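Receptor-like protein kinase ANXUR1 (Arabidopsis thaliana, PDB 6FIG) is a plant receptor kinase with tandem malectin-like domains in its ectodomain that acts in reproduction, probably sensing extracellular signals and passing them to a cytoplasmic kinase domain. Local coordinates at residues A[315-318]-A[319-323]; A[286-289]-A[290-293]; A[79-82]-A[83-87]; A[107-110]-A[111-114]. All coordinates share one frame; numbering follows the deposited sequence.

Interaction 1: A[315-318]-A[319-323]; sequences ADII and GWTGE
D316 reaches forward over the start of a short helix, and its carboxylate takes the backbone N-H of G319. The bond from G319 N to D316 OD1 is 3.0 Å long and fairly straight at 165°. The donor comes from above the carboxylate plane. CG of D316 stands anti to the backbone N (chi1 178°), which brings OD1 back over the first helical turn. OD2 is held by N295 N, so both carboxylate oxygens have a partner. W320 N donates to D316 O at 2.9 Å.

The W320 indole folds back along the chain. One of its faces lies below D316 N, which is offset toward the rim. The six-membered ring reaches A315, with CH2 3.6 Å from A315 CB.

I317 and T321 lie side by side one turn apart, their CG2 methyls 4.2 Å from each other. I318 extends CD1 past the helix end to the backbone of E323, 3.4 Å from its carbonyl C. There G322 leaves the helix with positive phi, while G322 N still donates to I318 O at 2.8 Å. The arrangement is that of an N-capped helix of little more than one turn, with D316 as the N-cap.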
ATOM      1  N   ALA A 315      30.951 -17.627  -9.198  1.00 22.51           N
ATOM      2  CA  ALA A 315      30.011 -16.524  -9.336  1.00 22.14           C
ATOM      3  C   ALA A 315      30.702 -15.361 -10.022  1.00 22.47           C
ATOM      4  O   ALA A 315      31.855 -15.043  -9.735  1.00 23.10           O
ATOM      5  CB  ALA A 315      29.523 -16.090  -7.975  1.00 21.66           C
ATOM      6  N   ASP A 316      29.988 -14.729 -10.947  1.00 22.15           N
ATOM      7  CA  ASP A 316      30.454 -13.502 -11.594  1.00 22.49           C
ATOM      8  C   ASP A 316      29.163 -12.741 -11.861  1.00 22.01           C
ATOM      9  O   ASP A 316      28.357 -13.181 -12.683  1.00 21.96           O
ATOM     10  CB  ASP A 316      31.233 -13.834 -12.874  1.00 23.54           C
ATOM     11  CG  ASP A 316      31.715 -12.599 -13.631  1.00 24.13           C
ATOM     12  OD1 ASP A 316      31.165 -11.471 -13.420  1.00 24.08           O
ATOM     13  OD2 ASP A 316      32.625 -12.773 -14.479  1.00 25.33           O
ATOM     14  N   ILE A 317      28.944 -11.635 -11.150  1.00 21.34           N
ATOM     15  CA  ILE A 317      27.660 -10.935 -11.244  1.00 21.12           C
ATOM     16  C   ILE A 317      27.368 -10.438 -12.672  1.00 22.35           C
ATOM     17  O   ILE A 317      26.294 -10.717 -13.226  1.00 22.43           O
ATOM     18  CB  ILE A 317      27.519  -9.782 -10.230  1.00 21.54           C
ATOM     19  CG1 ILE A 317      27.724 -10.283  -8.811  1.00 21.51           C
ATOM     20  CG2 ILE A 317      26.130  -9.133 -10.364  1.00 21.60           C
ATOM     21  CD1 ILE A 317      28.001  -9.174  -7.808  1.00 22.65           C
ATOM     22  N   ILE A 318      28.310  -9.716 -13.274  1.00 23.26           N
ATOM     23  CA  ILE A 318      28.152  -9.290 -14.665  1.00 24.72           C
ATOM     24  C   ILE A 318      28.085 -10.490 -15.610  1.00 24.84           C
ATOM     25  O   ILE A 318      27.346 -10.471 -16.600  1.00 25.73           O
ATOM     26  CB  ILE A 318      29.278  -8.345 -15.122  1.00 26.81           C
ATOM     27  CG1 ILE A 318      29.327  -7.072 -14.274  1.00 29.07           C
ATOM     28  CG2 ILE A 318      29.092  -7.961 -16.584  1.00 27.84           C
ATOM     29  CD1 ILE A 318      28.251  -6.077 -14.562  1.00 30.83           C
ATOM     30  N   GLY A 319      28.841 -11.536 -15.304  1.00 24.33           N
ATOM     31  CA  GLY A 319      28.736 -12.803 -16.033  1.00 25.19           C
ATOM     32  C   GLY A 319      27.309 -13.314 -16.097  1.00 25.81           C
ATOM     33  O   GLY A 319      26.861 -13.776 -17.137  1.00 27.71           O
ATOM     34  N   TRP A 320      26.607 -13.228 -14.972  1.00 24.40           N
ATOM     35  CA  TRP A 320      25.207 -13.592 -14.875  1.00 25.29           C
ATOM     36  C   TRP A 320      24.233 -12.573 -15.446  1.00 25.43           C
ATOM     37  O   TRP A 320      23.318 -12.954 -16.174  1.00 26.92           O
ATOM     38  CB  TRP A 320      24.837 -13.812 -13.412  1.00 25.05           C
ATOM     39  CG  TRP A 320      25.138 -15.167 -12.878  1.00 26.87           C
ATOM     40  CD1 TRP A 320      25.022 -16.357 -13.521  1.00 29.20           C
ATOM     41  CD2 TRP A 320      25.493 -15.464 -11.531  1.00 25.84           C
ATOM     42  NE1 TRP A 320      25.308 -17.392 -12.650  1.00 30.63           N
ATOM     43  CE2 TRP A 320      25.593 -16.863 -11.421  1.00 28.02           C
ATOM     44  CE3 TRP A 320      25.745 -14.681 -10.416  1.00 25.23           C
ATOM     45  CZ2 TRP A 320      25.970 -17.493 -10.229  1.00 27.59           C
ATOM     46  CZ3 TRP A 320      26.087 -15.303  -9.232  1.00 25.60           C
ATOM     47  CH2 TRP A 320      26.191 -16.691  -9.150  1.00 26.35           C
ATOM     48  N   THR A 321      24.403 -11.287 -15.133  1.00 24.91           N
ATOM     49  CA  THR A 321      23.382 -10.278 -15.514  1.00 25.55           C
ATOM     50  C   THR A 321      23.581  -9.656 -16.885  1.00 27.56           C
ATOM     51  O   THR A 321      22.616  -9.171 -17.490  1.00 29.43           O
ATOM     52  CB  THR A 321      23.305  -9.135 -14.498  1.00 24.74           C
ATOM     53  OG1 THR A 321      24.529  -8.399 -14.516  1.00 25.17           O
ATOM     54  CG2 THR A 321      23.062  -9.667 -13.120  1.00 23.79           C
ATOM     55  N   GLY A 322      24.822  -9.615 -17.349  1.00 27.68           N
ATOM     56  CA  GLY A 322      25.175  -8.982 -18.605  1.00 28.93           C
ATOM     57  C   GLY A 322      25.490  -7.501 -18.510  1.00 29.79           C
ATOM     58  O   GLY A 322      26.038  -6.967 -19.447  1.00 31.38           O
ATOM     59  N   GLU A 323      25.174  -6.823 -17.403  1.00 29.50           N
ATOM     60  CA  GLU A 323      25.374  -5.379 -17.320  1.00 31.48           C
ATOM     61  C   GLU A 323      25.393  -4.867 -15.886  1.00 30.05           C
ATOM     62  O   GLU A 323      24.671  -5.354 -15.009  1.00 28.26           O
ATOM     63  CB  GLU A 323      24.274  -4.621 -18.099  1.00 34.62           C
ATOM     64  CG  GLU A 323      24.630  -3.180 -18.471  1.00 37.97           C
ATOM     65  CD  GLU A 323      23.501  -2.412 -19.153  1.00 41.90           C
ATOM     66  OE1 GLU A 323      22.449  -2.995 -19.518  1.00 43.53           O
ATOM     67  OE2 GLU A 323      23.662  -1.186 -19.303  1.00 46.47           O
TER

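Interaction 2: A[286-289]-A[290-293]; sequences FCEF and QLSK
Beyond strand 278-287 the chain bends round the side chain of E288, through F289, Q290 and L291. F289 and Q290 carry the bend. The E288 carboxylate fills the inside of the bend. Its OE2 accepts two successive backbone N-H groups, Q290 N at 3.0 Å and L291 N at 2.9 Å. Q290 N uses the anti lone pair, on the side away from OE1. L291 N meets OE2 from above the carboxylate plane, in a nearly straight bond of 174°.

The E288 chain is bent at chi2 (58°), which folds the carboxylate back toward the following backbone. Here a strand of the malectin-like fold passes into the loop before strand 299-303, and the glutamate oxygen bridges two successive amides of the turn. OE1 makes a salt bridge with K297, which holds the other oxygen and probably favours the charged form of the carboxylate.

L291 lays its side chain obliquely across the carboxylate, with CB 3.6 Å from E288 CD. F289 and Q290 point the same way on the outer side of the bend. Q290 CG lies 3.7 Å from F289 CD2. The F289 ring also packs on L227, F233 and N365, and N365 belongs to a calcium site.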
ATOM      1  N   PHE A 286      22.216 -10.075  -5.767  1.00 18.74           N
ATOM      2  CA  PHE A 286      23.414  -9.439  -6.341  1.00 19.66           C
ATOM      3  C   PHE A 286      23.058  -8.292  -7.256  1.00 20.25           C
ATOM      4  O   PHE A 286      22.061  -8.346  -7.957  1.00 20.56           O
ATOM      5  CB  PHE A 286      24.226 -10.430  -7.164  1.00 19.62           C
ATOM      6  CG  PHE A 286      24.716 -11.620  -6.411  1.00 19.31           C
ATOM      7  CD1 PHE A 286      25.872 -11.555  -5.629  1.00 19.61           C
ATOM      8  CD2 PHE A 286      24.086 -12.864  -6.566  1.00 19.50           C
ATOM      9  CE1 PHE A 286      26.356 -12.684  -4.990  1.00 19.37           C
ATOM     10  CE2 PHE A 286      24.568 -13.981  -5.920  1.00 19.27           C
ATOM     11  CZ  PHE A 286      25.710 -13.904  -5.143  1.00 19.40           C
ATOM     12  N   CYS A 287      23.922  -7.279  -7.311  1.00 21.29           N
ATOM     13  CA  CYS A 287      23.817  -6.239  -8.312  1.00 22.12           C
ATOM     14  C   CYS A 287      25.185  -5.574  -8.343  1.00 22.62           C
ATOM     15  O   CYS A 287      25.669  -5.097  -7.312  1.00 22.34           O
ATOM     16  CB  CYS A 287      22.732  -5.214  -7.980  1.00 22.81           C
ATOM     17  SG  CYS A 287      22.549  -3.897  -9.215  1.00 25.38           S
ATOM     18  N   GLU A 288      25.795  -5.575  -9.512  1.00 23.33           N
ATOM     19  CA  GLU A 288      27.107  -4.969  -9.675  1.00 24.31           C
ATOM     20  C   GLU A 288      26.915  -3.499  -9.974  1.00 25.07           C
ATOM     21  O   GLU A 288      26.366  -3.154 -11.011  1.00 26.51           O
ATOM     22  CB  GLU A 288      27.890  -5.629 -10.816  1.00 24.37           C
ATOM     23  CG  GLU A 288      29.290  -5.034 -11.063  1.00 25.49           C
ATOM     24  CD  GLU A 288      30.139  -5.110  -9.831  1.00 25.78           C
ATOM     25  OE1 GLU A 288      30.457  -6.242  -9.423  1.00 26.75           O
ATOM     26  OE2 GLU A 288      30.468  -4.049  -9.251  1.00 27.19           O
ATOM     27  N   PHE A 289      27.355  -2.632  -9.072  1.00 26.22           N
ATOM     28  CA  PHE A 289      27.224  -1.186  -9.285  1.00 27.89           C
ATOM     29  C   PHE A 289      28.550  -0.425  -9.377  1.00 30.41           C
ATOM     30  O   PHE A 289      28.551   0.798  -9.513  1.00 32.32           O
ATOM     31  CB  PHE A 289      26.272  -0.550  -8.257  1.00 27.91           C
ATOM     32  CG  PHE A 289      26.645  -0.794  -6.824  1.00 27.14           C
ATOM     33  CD1 PHE A 289      25.878  -1.645  -6.027  1.00 26.41           C
ATOM     34  CD2 PHE A 289      27.741  -0.148  -6.246  1.00 28.04           C
ATOM     35  CE1 PHE A 289      26.207  -1.872  -4.704  1.00 25.93           C
ATOM     36  CE2 PHE A 289      28.079  -0.380  -4.924  1.00 28.18           C
ATOM     37  CZ  PHE A 289      27.303  -1.233  -4.146  1.00 27.09           C
ATOM     38  N   GLN A 290      29.672  -1.138  -9.356  1.00 31.30           N
ATOM     39  CA  GLN A 290      30.989  -0.497  -9.543  1.00 34.25           C
ATOM     40  C   GLN A 290      31.666  -0.893 -10.839  1.00 33.60           C
ATOM     41  O   GLN A 290      32.112  -0.036 -11.604  1.00 35.20           O
ATOM     42  CB  GLN A 290      31.879  -0.819  -8.361  1.00 37.33           C
ATOM     43  CG  GLN A 290      31.349  -0.213  -7.078  1.00 41.02           C
ATOM     44  CD  GLN A 290      32.368  -0.241  -5.968  1.00 43.93           C
ATOM     45  OE1 GLN A 290      32.911  -1.300  -5.638  1.00 46.20           O
ATOM     46  NE2 GLN A 290      32.616   0.916  -5.366  1.00 47.78           N
ATOM     47  N   LEU A 291      31.770  -2.187 -11.058  1.00 31.04           N
ATOM     48  CA  LEU A 291      32.434  -2.762 -12.221  1.00 30.93           C
ATOM     49  C   LEU A 291      31.487  -2.827 -13.391  1.00 30.94           C
ATOM     50  O   LEU A 291      30.288  -2.569 -13.248  1.00 30.53           O
ATOM     51  CB  LEU A 291      32.963  -4.157 -11.878  1.00 30.08           C
ATOM     52  CG  LEU A 291      33.917  -4.180 -10.682  1.00 30.85           C
ATOM     53  CD1 LEU A 291      34.157  -5.606 -10.213  1.00 30.36           C
ATOM     54  CD2 LEU A 291      35.218  -3.483 -11.059  1.00 32.81           C
ATOM     55  N   SER A 292      32.020  -3.141 -14.564  1.00 31.22           N
ATOM     56  CA  SER A 292      31.209  -3.095 -15.785  1.00 31.63           C
ATOM     57  C   SER A 292      31.335  -4.257 -16.743  1.00 31.11           C
ATOM     58  O   SER A 292      30.555  -4.330 -17.693  1.00 31.13           O
ATOM     59  CB  SER A 292      31.475  -1.792 -16.540  1.00 34.44           C
ATOM     60  OG  SER A 292      32.802  -1.753 -16.979  1.00 36.07           O
ATOM     61  N   LYS A 293      32.300  -5.151 -16.535  1.00 30.12           N
ATOM     62  CA  LYS A 293      32.551  -6.223 -17.498  1.00 30.01           C
ATOM     63  C   LYS A 293      32.639  -7.572 -16.818  1.00 28.18           C
ATOM     64  O   LYS A 293      32.945  -7.682 -15.636  1.00 26.60           O
ATOM     65  CB  LYS A 293      33.853  -5.978 -18.251  1.00 32.31           C
ATOM     66  CG  LYS A 293      33.896  -4.706 -19.086  1.00 34.99           C
ATOM     67  CD  LYS A 293      35.274  -4.524 -19.718  1.00 37.42           C
ATOM     68  CE  LYS A 293      36.302  -4.062 -18.677  1.00 39.29           C
ATOM     69  NZ  LYS A 293      37.667  -3.817 -19.223  1.00 42.39           N
TER

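Interaction 3: A[79-82]-A[83-87]; sequences YFYP and STYTG
Y85 turns its phenol back toward the strand end and donates its hydroxyl proton to the carbonyl oxygen of Y81. The bond from Y85 OH to Y81 O is short, at 2.6 Å. The donor lies in the carbonyl plane, and the C=O...donor angle is 153°. The accepting oxygen in turn sits near the plane of the Y85 ring, at its edge. CG of Y85 is anti to the carbonyl carbon (chi1 -65°), which directs the ring back over the loop.

The same hydroxyl touches the Y81 ring, with Y85 OH 3.5 Å from Y81 CD2. The two tyrosine side chains cross at about a right angle. S83 adds a looser contact, its CB 4.0 Å from CE2 of Y81. A water joins S83 OG at 2.9 Å to P82 O at 3.3 Å, donating to the carbonyl.

The contact thus closes a loop that leaves strand 73-80 of the malectin-like fold and leads on to strand 95-99. The loop has no regular secondary structure, and the tyrosine bond spans four residues of it.

In the next shell, N154 ties the strand end and the loop together, its ND2 bonding to Y85 OH and its OD1 to Y81 N; it is also part of a calcium site, with S7, C8, P51 and T54. A37, A55 and I57 pack against the Y85 ring. The far end of Y81 is fixed by its hydroxyl, which bonds to Y41 O and D43 N.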
ATOM      1  N   TYR A  79       2.972 -11.876  15.789  1.00 22.83           N
ATOM      2  CA  TYR A  79       3.736 -10.980  16.666  1.00 24.27           C
ATOM      3  C   TYR A  79       3.534 -11.403  18.114  1.00 25.11           C
ATOM      4  O   TYR A  79       2.385 -11.541  18.560  1.00 25.81           O
ATOM      5  CB  TYR A  79       3.260  -9.529  16.515  1.00 25.00           C
ATOM      6  CG  TYR A  79       3.547  -8.884  15.167  1.00 25.19           C
ATOM      7  CD1 TYR A  79       2.907  -9.300  14.005  1.00 24.31           C
ATOM      8  CD2 TYR A  79       4.466  -7.838  15.067  1.00 26.13           C
ATOM      9  CE1 TYR A  79       3.186  -8.714  12.774  1.00 23.99           C
ATOM     10  CE2 TYR A  79       4.742  -7.226  13.845  1.00 26.17           C
ATOM     11  CZ  TYR A  79       4.097  -7.660  12.705  1.00 25.60           C
ATOM     12  OH  TYR A  79       4.398  -7.033  11.511  1.00 26.32           O
ATOM     13  N   PHE A  80       4.634 -11.559  18.838  1.00 25.65           N
ATOM     14  CA  PHE A  80       4.602 -11.961  20.233  1.00 26.82           C
ATOM     15  C   PHE A  80       5.460 -11.050  21.102  1.00 28.31           C
ATOM     16  O   PHE A  80       6.598 -10.734  20.751  1.00 28.02           O
ATOM     17  CB  PHE A  80       5.136 -13.377  20.362  1.00 26.83           C
ATOM     18  CG  PHE A  80       4.372 -14.397  19.576  1.00 25.63           C
ATOM     19  CD1 PHE A  80       3.139 -14.836  20.006  1.00 25.59           C
ATOM     20  CD2 PHE A  80       4.899 -14.927  18.388  1.00 24.22           C
ATOM     21  CE1 PHE A  80       2.443 -15.793  19.277  1.00 24.82           C
ATOM     22  CE2 PHE A  80       4.205 -15.879  17.667  1.00 24.02           C
ATOM     23  CZ  PHE A  80       2.979 -16.319  18.113  1.00 24.45           C
ATOM     24  N   TYR A  81       4.905 -10.648  22.239  1.00 29.54           N
ATOM     25  CA  TYR A  81       5.614  -9.861  23.249  1.00 31.81           C
ATOM     26  C   TYR A  81       5.401 -10.554  24.607  1.00 33.33           C
ATOM     27  O   TYR A  81       4.397 -10.298  25.261  1.00 34.73           O
ATOM     28  CB  TYR A  81       5.068  -8.433  23.272  1.00 33.18           C
ATOM     29  CG  TYR A  81       5.690  -7.566  24.338  1.00 34.94           C
ATOM     30  CD1 TYR A  81       7.060  -7.345  24.357  1.00 36.06           C
ATOM     31  CD2 TYR A  81       4.912  -6.958  25.321  1.00 36.76           C
ATOM     32  CE1 TYR A  81       7.644  -6.551  25.340  1.00 38.42           C
ATOM     33  CE2 TYR A  81       5.486  -6.156  26.306  1.00 39.32           C
ATOM     34  CZ  TYR A  81       6.853  -5.955  26.306  1.00 39.80           C
ATOM     35  OH  TYR A  81       7.410  -5.160  27.299  1.00 43.81           O
ATOM     36  N   PRO A  82       6.327 -11.451  25.012  1.00 34.59           N
ATOM     37  CA  PRO A  82       6.131 -12.115  26.301  1.00 36.92           C
ATOM     38  C   PRO A  82       6.206 -11.127  27.456  1.00 38.95           C
ATOM     39  O   PRO A  82       7.139 -10.333  27.538  1.00 40.80           O
ATOM     40  CB  PRO A  82       7.262 -13.151  26.364  1.00 37.45           C
ATOM     41  CG  PRO A  82       8.246 -12.755  25.331  1.00 36.39           C
ATOM     42  CD  PRO A  82       7.516 -11.955  24.300  1.00 34.99           C
ATOM     43  N   SER A  83       5.200 -11.181  28.323  1.00 39.50           N
ATOM     44  CA  SER A  83       5.093 -10.311  29.503  1.00 41.49           C
ATOM     45  C   SER A  83       4.037 -10.910  30.423  1.00 42.48           C
ATOM     46  O   SER A  83       3.473 -11.963  30.121  1.00 40.74           O
ATOM     47  CB  SER A  83       4.680  -8.892  29.096  1.00 41.80           C
ATOM     48  OG  SER A  83       4.703  -8.002  30.201  1.00 44.86           O
ATOM     49  N   THR A  84       3.766 -10.247  31.536  1.00 44.83           N
ATOM     50  CA  THR A  84       2.709 -10.705  32.432  1.00 46.14           C
ATOM     51  C   THR A  84       1.385 -10.149  31.920  1.00 45.15           C
ATOM     52  O   THR A  84       1.208  -8.936  31.814  1.00 46.61           O
ATOM     53  CB  THR A  84       2.976 -10.300  33.889  1.00 49.17           C
ATOM     54  OG1 THR A  84       4.236 -10.850  34.291  1.00 51.00           O
ATOM     55  CG2 THR A  84       1.886 -10.834  34.826  1.00 50.45           C
ATOM     56  N   TYR A  85       0.477 -11.058  31.569  1.00 43.57           N
ATOM     57  CA  TYR A  85      -0.868 -10.719  31.127  1.00 42.18           C
ATOM     58  C   TYR A  85      -1.846 -11.333  32.119  1.00 43.92           C
ATOM     59  O   TYR A  85      -1.743 -12.531  32.409  1.00 43.50           O
ATOM     60  CB  TYR A  85      -1.115 -11.311  29.762  1.00 39.73           C
ATOM     61  CG  TYR A  85      -0.232 -10.730  28.680  1.00 37.69           C
ATOM     62  CD1 TYR A  85      -0.452  -9.437  28.199  1.00 37.55           C
ATOM     63  CD2 TYR A  85       0.787 -11.476  28.119  1.00 36.66           C
ATOM     64  CE1 TYR A  85       0.334  -8.899  27.204  1.00 36.28           C
ATOM     65  CE2 TYR A  85       1.588 -10.951  27.108  1.00 35.05           C
ATOM     66  CZ  TYR A  85       1.354  -9.663  26.655  1.00 35.33           C
ATOM     67  OH  TYR A  85       2.142  -9.154  25.635  1.00 33.44           O
ATOM     68  N   THR A  86      -2.771 -10.507  32.619  1.00 45.18           N
ATOM     69  CA  THR A  86      -3.855 -10.931  33.535  1.00 47.16           C
ATOM     70  C   THR A  86      -3.368 -11.825  34.687  1.00 48.60           C
ATOM     71  O   THR A  86      -4.020 -12.808  35.054  1.00 49.11           O
ATOM     72  CB  THR A  86      -5.013 -11.582  32.741  1.00 46.64           C
ATOM     73  OG1 THR A  86      -4.545 -12.729  32.009  1.00 47.29           O
ATOM     74  CG2 THR A  86      -5.561 -10.581  31.726  1.00 46.20           C
ATOM     75  N   GLY A  87      -2.217 -11.462  35.255  1.00 49.11           N
ATOM     76  CA  GLY A  87      -1.606 -12.208  36.357  1.00 49.94           C
ATOM     77  C   GLY A  87      -0.988 -13.562  36.029  1.00 48.47           C
ATOM     78  O   GLY A  87      -0.507 -14.242  36.933  1.00 49.72           O
TER
HETATM   79  O   HOH W   1       7.582  -7.927  29.695  1.00 55.39           O

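Interaction 4: A[107-110]-A[111-114]; sequences NFSA and AITC. With NAG (2-acetamido-2-deoxy-beta-D-glucopyranose), chain C.
S109 and T113 make most of the polar contacts at the start of helix 110-117. S109 is the N-cap: its OG accepts I112 N at 3.1 Å, with an N-H...acceptor angle of 165°. OG stands anti to the backbone N (chi1 176°), which turns it to I112 N. The carbonyl of S109 is gripped twice by T113. T113 N donates at 3.1 Å to S109 O, and T113 OG1 donates at 2.8 Å to the same atom. The two donors reach that oxygen from opposite faces of its plane. C114 N continues the helical pattern by bonding to A110 O at 2.9 Å.

Packing runs beside these bonds. I112 lies along the S109 side chain, with CD1 3.8 Å from S109 CB. The F108 ring turns back beneath the helix start, and A110 N sits over the centre of one ring face. T113 OG1 approaches the same ring at CE1, at 3.8 Å, the two side chains crossing at about a right angle.

The one covalent bond is to the glycan. N107 ND2 is bonded to C1 of the N-acetylglucosamine, and I112 CD1 packs on C6 of that sugar at 3.7 Å. Y146 OH adds a hydrogen bond to the sugar. N382 braces the corner by bonding to N107 O and S109 N. The whole is a G1 beta bulge, in which N107 and F108 both face F95, followed by a serine N-cap, the N-cap serine being also the third residue of the N107-F108-S109 glycosylation sequon.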
ATOM      1  N   ASN A 107       4.663 -26.564  20.831  1.00 29.96           N
ATOM      2  CA  ASN A 107       5.339 -26.422  22.128  1.00 31.60           C
ATOM      3  C   ASN A 107       6.153 -25.124  22.238  1.00 30.79           C
ATOM      4  O   ASN A 107       7.225 -25.079  22.856  1.00 31.16           O
ATOM      5  CB  ASN A 107       6.252 -27.625  22.363  1.00 33.67           C
ATOM      6  CG  ASN A 107       6.737 -27.710  23.795  1.00 36.09           C
ATOM      7  OD1 ASN A 107       5.952 -27.639  24.738  1.00 37.63           O
ATOM      8  ND2 ASN A 107       8.041 -27.848  23.958  1.00 38.28           N
ATOM      9  N   PHE A 108       5.614 -24.068  21.656  1.00 29.55           N
ATOM     10  CA  PHE A 108       6.314 -22.802  21.485  1.00 29.22           C
ATOM     11  C   PHE A 108       6.311 -21.971  22.754  1.00 30.55           C
ATOM     12  O   PHE A 108       5.242 -21.637  23.285  1.00 30.67           O
ATOM     13  CB  PHE A 108       5.660 -22.030  20.352  1.00 27.81           C
ATOM     14  CG  PHE A 108       6.090 -20.596  20.246  1.00 27.55           C
ATOM     15  CD1 PHE A 108       7.420 -20.277  19.980  1.00 27.83           C
ATOM     16  CD2 PHE A 108       5.154 -19.564  20.377  1.00 27.80           C
ATOM     17  CE1 PHE A 108       7.817 -18.963  19.861  1.00 27.40           C
ATOM     18  CE2 PHE A 108       5.551 -18.237  20.274  1.00 27.47           C
ATOM     19  CZ  PHE A 108       6.893 -17.939  19.998  1.00 28.01           C
ATOM     20  N   SER A 109       7.514 -21.628  23.221  1.00 31.38           N
ATOM     21  CA  SER A 109       7.714 -20.740  24.357  1.00 32.79           C
ATOM     22  C   SER A 109       8.279 -19.431  23.835  1.00 32.52           C
ATOM     23  O   SER A 109       9.470 -19.342  23.500  1.00 32.99           O
ATOM     24  CB  SER A 109       8.685 -21.334  25.376  1.00 34.66           C
ATOM     25  OG  SER A 109       8.939 -20.406  26.434  1.00 35.77           O
ATOM     26  N   ALA A 110       7.435 -18.414  23.779  1.00 32.62           N
ATOM     27  CA  ALA A 110       7.880 -17.073  23.426  1.00 32.37           C
ATOM     28  C   ALA A 110       8.917 -16.538  24.428  1.00 34.60           C
ATOM     29  O   ALA A 110       9.903 -15.890  24.034  1.00 34.20           O
ATOM     30  CB  ALA A 110       6.697 -16.130  23.360  1.00 32.31           C
ATOM     31  N   ALA A 111       8.695 -16.833  25.705  1.00 36.43           N
ATOM     32  CA  ALA A 111       9.579 -16.373  26.783  1.00 39.21           C
ATOM     33  C   ALA A 111      10.998 -16.899  26.574  1.00 40.39           C
ATOM     34  O   ALA A 111      11.953 -16.117  26.521  1.00 41.31           O
ATOM     35  CB  ALA A 111       9.035 -16.805  28.136  1.00 40.73           C
ATOM     36  N   ILE A 112      11.124 -18.214  26.409  1.00 40.59           N
ATOM     37  CA  ILE A 112      12.435 -18.850  26.194  1.00 41.54           C
ATOM     38  C   ILE A 112      13.100 -18.390  24.892  1.00 40.19           C
ATOM     39  O   ILE A 112      14.321 -18.138  24.856  1.00 40.39           O
ATOM     40  CB  ILE A 112      12.319 -20.401  26.240  1.00 42.22           C
ATOM     41  CG1 ILE A 112      11.972 -20.853  27.659  1.00 44.07           C
ATOM     42  CG2 ILE A 112      13.606 -21.079  25.784  1.00 43.01           C
ATOM     43  CD1 ILE A 112      11.521 -22.295  27.761  1.00 44.69           C
ATOM     44  N   THR A 113      12.315 -18.282  23.828  1.00 37.98           N
ATOM     45  CA  THR A 113      12.848 -17.833  22.540  1.00 37.02           C
ATOM     46  C   THR A 113      13.401 -16.410  22.657  1.00 38.07           C
ATOM     47  O   THR A 113      14.516 -16.144  22.190  1.00 38.64           O
ATOM     48  CB  THR A 113      11.795 -17.948  21.430  1.00 34.49           C
ATOM     49  OG1 THR A 113      11.287 -19.288  21.420  1.00 33.99           O
ATOM     50  CG2 THR A 113      12.403 -17.610  20.059  1.00 33.45           C
ATOM     51  N   CYS A 114      12.649 -15.527  23.307  1.00 39.15           N
ATOM     52  CA  CYS A 114      13.070 -14.137  23.540  1.00 40.96           C
ATOM     53  C   CYS A 114      14.340 -14.040  24.380  1.00 43.84           C
ATOM     54  O   CYS A 114      15.243 -13.269  24.047  1.00 44.93           O
ATOM     55  CB  CYS A 114      11.941 -13.323  24.171  1.00 41.25           C
ATOM     56  SG  CYS A 114      10.726 -12.824  22.929  1.00 39.64           S
TER
HETATM   57  C1  NAG C   1       8.688 -27.947  25.250  1.00 41.74           C
HETATM   58  C2  NAG C   1       9.247 -29.348  25.446  1.00 44.86           C
HETATM   59  C3  NAG C   1      10.117 -29.424  26.698  1.00 47.72           C
HETATM   60  C4  NAG C   1      11.143 -28.296  26.729  1.00 47.56           C
HETATM   61  C5  NAG C   1      10.445 -26.952  26.564  1.00 44.95           C
HETATM   62  C6  NAG C   1      11.408 -25.766  26.532  1.00 43.78           C
HETATM   63  C7  NAG C   1       7.718 -31.064  24.566  1.00 45.77           C
HETATM   64  C8  NAG C   1       6.530 -31.918  24.894  1.00 47.52           C
HETATM   65  N2  NAG C   1       8.129 -30.270  25.555  1.00 45.77           N
HETATM   66  O3  NAG C   1      10.773 -30.692  26.763  1.00 49.92           O
HETATM   67  O4  NAG C   1      11.812 -28.352  28.003  1.00 52.47           O
HETATM   68  O5  NAG C   1       9.715 -26.961  25.336  1.00 41.54           O
HETATM   69  O6  NAG C   1      12.266 -25.859  25.392  1.00 43.63           O
HETATM   70  O7  NAG C   1       8.257 -31.124  23.482  1.00 45.92           O

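From the N terminus, interaction 3 comes first and closes the loop after strand 73-80. Interaction 4 follows at 107-114, where strand 102-108 passes into helix 110-117. Their centres lie 11 Å apart, and they touch: P82 packs on C114 and A111, and F80 meets F108. Interaction 2 then shapes the loop after strand 278-287, and interaction 1 forms helix 317-321. These two also touch, through I317 and I318 against F286, E288 and K293. All four are in series, with no nesting or crossing. The two pairs lie on opposite sides of the chain's centre, with interactions 1 and 3 about 49 Å apart between centres.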